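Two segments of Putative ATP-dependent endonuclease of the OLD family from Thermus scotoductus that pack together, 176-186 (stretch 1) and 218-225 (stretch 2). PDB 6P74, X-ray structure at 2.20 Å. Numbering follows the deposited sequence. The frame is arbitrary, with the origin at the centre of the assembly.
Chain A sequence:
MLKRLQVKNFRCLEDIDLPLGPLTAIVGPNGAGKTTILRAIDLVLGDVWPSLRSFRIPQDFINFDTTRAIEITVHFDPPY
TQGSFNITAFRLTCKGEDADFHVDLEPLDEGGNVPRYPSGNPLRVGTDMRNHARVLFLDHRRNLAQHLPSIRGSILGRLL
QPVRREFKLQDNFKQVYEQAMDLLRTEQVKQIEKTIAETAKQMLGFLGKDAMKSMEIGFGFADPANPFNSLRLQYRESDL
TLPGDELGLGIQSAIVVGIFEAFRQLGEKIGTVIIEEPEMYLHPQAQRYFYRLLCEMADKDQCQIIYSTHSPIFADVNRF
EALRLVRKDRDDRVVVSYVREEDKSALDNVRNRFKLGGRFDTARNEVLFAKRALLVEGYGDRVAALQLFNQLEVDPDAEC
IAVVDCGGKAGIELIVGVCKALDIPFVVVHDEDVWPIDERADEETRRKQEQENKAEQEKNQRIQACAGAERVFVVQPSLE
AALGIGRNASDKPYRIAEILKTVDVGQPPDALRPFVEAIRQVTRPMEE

Stretch 1 (176-186) VYEQAMDLLRT
Stretch 2 (218-225) GFGFADPA

Residues 176-184 continue a helix that begins earlier in the chain, and a weakly bonded strand, about 218-220, crosses it at 109° with axes 9.6 Å apart at closest approach; the rest of stretch 2 is loop. Register is set by CA-CA distances of 6.8 Å for Met181-Gly220 and 7.0 Å for Tyr177-Pro224. Gly218 (phi/psi -166/180) makes no contact. Phe219 (-81/163, chi1 m) sends CA-to-CB sideways and its ring leads off the helix, but its O lies 3.5 Å from Met181 CE. Gly220 (161/175) brings its CA to 3.2 Å from Tyr177 OH and 3.7 Å from Met181 SD; a CB would clash with that hydroxyl and jam against the preceding carbonyl, so glycine leaves room for it. Tyr177 OH accepts two loop N-H groups: Phe221 N (-131/21, chi1 25°, chi2 77°) at 2.9 Å, 142°, and, weakly, Ala222 N (-172/154) at 3.3 Å, 133°. The Phe221 ring anchors an apolar cluster: 85° to the Tyr177 ring (t, chi2 82°), centroids 5.4 Å apart; centroid 4.2 Å from Met181 SD (mmm); CE2 3.6 Å from Leu184 CD1 (mt), at the ring edge. Asp223 (-80/109, t) points away; its OD1 accepts Ala225 N (-70/-41) at 2.9 Å, spanning Pro224 (-61/-23), whose CB packs 4.1 Å from Tyr177 CD2.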

# COMPACT_ATOMS: atom_id res chain seq x y z
N VAL A 176 -40.40 8.00 1.63
CA VAL A 176 -39.95 8.27 2.99
C VAL A 176 -38.51 8.74 2.99
O VAL A 176 -38.14 9.66 3.73
CB VAL A 176 -40.15 7.04 3.89
CG1 VAL A 176 -39.73 7.37 5.31
CG2 VAL A 176 -41.60 6.58 3.84
N TYR A 177 -37.67 8.15 2.14
CA TYR A 177 -36.28 8.57 2.05
C TYR A 177 -36.17 10.05 1.66
O TYR A 177 -35.48 10.83 2.33
CB TYR A 177 -35.52 7.68 1.07
CG TYR A 177 -34.14 8.20 0.77
CD1 TYR A 177 -33.07 7.95 1.64
CD2 TYR A 177 -33.90 8.97 -0.37
CE1 TYR A 177 -31.82 8.44 1.38
CE2 TYR A 177 -32.64 9.47 -0.64
CZ TYR A 177 -31.60 9.19 0.24
OH TYR A 177 -30.35 9.68 -0.02
N GLU A 178 -36.85 10.45 0.58
CA GLU A 178 -36.84 11.85 0.16
C GLU A 178 -37.38 12.76 1.25
O GLU A 178 -36.88 13.87 1.47
CB GLU A 178 -37.65 12.04 -1.12
CG GLU A 178 -37.05 11.36 -2.34
CD GLU A 178 -35.63 11.82 -2.62
OE1 GLU A 178 -34.85 11.00 -3.16
OE2 GLU A 178 -35.30 12.98 -2.31
N GLN A 179 -38.43 12.32 1.93
CA GLN A 179 -38.97 13.07 3.06
C GLN A 179 -37.90 13.35 4.10
O GLN A 179 -37.84 14.44 4.67
CB GLN A 179 -40.14 12.28 3.66
CG GLN A 179 -40.98 12.98 4.69
CD GLN A 179 -42.17 12.11 5.10
OE1 GLN A 179 -42.82 11.50 4.25
NE2 GLN A 179 -42.44 12.04 6.41
N ALA A 180 -37.03 12.37 4.36
CA ALA A 180 -35.96 12.58 5.32
C ALA A 180 -34.88 13.49 4.75
O ALA A 180 -34.33 14.34 5.47
CB ALA A 180 -35.37 11.24 5.75
N MET A 181 -34.55 13.33 3.47
CA MET A 181 -33.56 14.22 2.86
C MET A 181 -34.02 15.67 2.86
O MET A 181 -33.19 16.59 2.95
CB MET A 181 -33.25 13.76 1.43
CG MET A 181 -32.19 12.67 1.35
SD MET A 181 -30.60 13.14 2.10
CE MET A 181 -30.14 14.51 1.03
N ASP A 182 -35.33 15.92 2.78
CA ASP A 182 -35.83 17.29 2.79
C ASP A 182 -35.61 17.97 4.14
O ASP A 182 -35.45 19.19 4.18
CB ASP A 182 -37.32 17.31 2.43
CG ASP A 182 -37.56 17.02 0.97
OD1 ASP A 182 -36.61 17.16 0.17
OD2 ASP A 182 -38.71 16.65 0.62
N LEU A 183 -35.62 17.21 5.24
CA LEU A 183 -35.31 17.80 6.54
C LEU A 183 -33.87 18.29 6.60
O LEU A 183 -33.56 19.21 7.36
CB LEU A 183 -35.56 16.79 7.66
CG LEU A 183 -36.95 16.73 8.28
CD1 LEU A 183 -38.01 16.63 7.22
CD2 LEU A 183 -37.00 15.53 9.20
N LEU A 184 -32.98 17.68 5.80
CA LEU A 184 -31.59 18.09 5.77
C LEU A 184 -31.35 19.26 4.83
O LEU A 184 -30.45 20.07 5.07
CB LEU A 184 -30.71 16.91 5.34
CG LEU A 184 -30.80 15.69 6.24
CD1 LEU A 184 -29.69 14.71 5.88
CD2 LEU A 184 -30.73 16.11 7.71
N ARG A 185 -32.14 19.36 3.76
CA ARG A 185 -31.82 20.28 2.67
C ARG A 185 -32.34 21.58 3.30
O ARG A 185 -33.49 21.97 3.15
CB ARG A 185 -32.42 19.77 1.37
CG ARG A 185 -31.50 18.69 0.77
CD ARG A 185 -31.79 18.42 -0.69
NE ARG A 185 -33.00 17.63 -0.81
CZ ARG A 185 -33.02 16.36 -1.19
NH1 ARG A 185 -31.88 15.75 -1.51
NH2 ARG A 185 -34.18 15.71 -1.25
N THR A 186 -31.41 22.24 3.99
CA THR A 186 -31.49 23.66 4.33
C THR A 186 -31.16 24.48 3.09
O THR A 186 -30.60 23.96 2.12
CB THR A 186 -30.41 23.88 5.40
OG1 THR A 186 -29.14 23.51 4.86
CG2 THR A 186 -30.68 23.07 6.66
N GLY A 218 -25.88 15.11 -6.28
CA GLY A 218 -26.44 15.73 -5.09
C GLY A 218 -26.03 14.96 -3.85
O GLY A 218 -25.32 13.95 -3.92
N PHE A 219 -26.50 15.46 -2.71
CA PHE A 219 -26.29 14.82 -1.42
C PHE A 219 -27.30 13.68 -1.21
O PHE A 219 -28.33 13.60 -1.87
CB PHE A 219 -26.44 15.85 -0.30
CG PHE A 219 -25.28 16.81 -0.17
CD1 PHE A 219 -23.98 16.34 -0.10
CD2 PHE A 219 -25.51 18.18 -0.09
CE1 PHE A 219 -22.91 17.24 0.03
CE2 PHE A 219 -24.45 19.07 0.05
CZ PHE A 219 -23.15 18.60 0.12
N GLY A 220 -26.99 12.82 -0.25
CA GLY A 220 -27.86 11.72 0.12
C GLY A 220 -27.07 10.67 0.87
O GLY A 220 -25.85 10.76 1.01
N PHE A 221 -27.81 9.65 1.35
CA PHE A 221 -27.13 8.50 1.95
C PHE A 221 -27.64 7.17 1.42
O PHE A 221 -27.44 6.14 2.07
CB PHE A 221 -27.23 8.50 3.48
CG PHE A 221 -28.38 9.25 4.01
CD1 PHE A 221 -29.65 8.70 3.97
CD2 PHE A 221 -28.19 10.51 4.56
CE1 PHE A 221 -30.73 9.41 4.46
CE2 PHE A 221 -29.26 11.22 5.05
CZ PHE A 221 -30.54 10.67 5.00
N ALA A 222 -28.25 7.15 0.24
CA ALA A 222 -28.60 5.87 -0.35
C ALA A 222 -29.09 6.09 -1.77
O ALA A 222 -29.60 7.17 -2.09
CB ALA A 222 -29.63 5.12 0.50
N ASP A 223 -28.93 5.07 -2.60
CA ASP A 223 -29.67 5.02 -3.86
C ASP A 223 -31.07 4.53 -3.50
O ASP A 223 -31.24 3.36 -3.14
CB ASP A 223 -29.00 4.09 -4.86
CG ASP A 223 -29.61 4.18 -6.27
OD1 ASP A 223 -30.84 4.31 -6.39
OD2 ASP A 223 -28.83 4.12 -7.25
N PRO A 224 -32.09 5.39 -3.56
CA PRO A 224 -33.44 4.94 -3.18
C PRO A 224 -33.96 3.81 -4.04
O PRO A 224 -34.83 3.05 -3.58
CB PRO A 224 -34.30 6.21 -3.33
CG PRO A 224 -33.48 7.14 -4.18
CD PRO A 224 -32.04 6.82 -3.92
N ALA A 225 -33.43 3.64 -5.25
CA ALA A 225 -33.82 2.51 -6.09
C ALA A 225 -33.28 1.19 -5.53
O ALA A 225 -33.98 0.17 -5.53
CB ALA A 225 -33.33 2.73 -7.52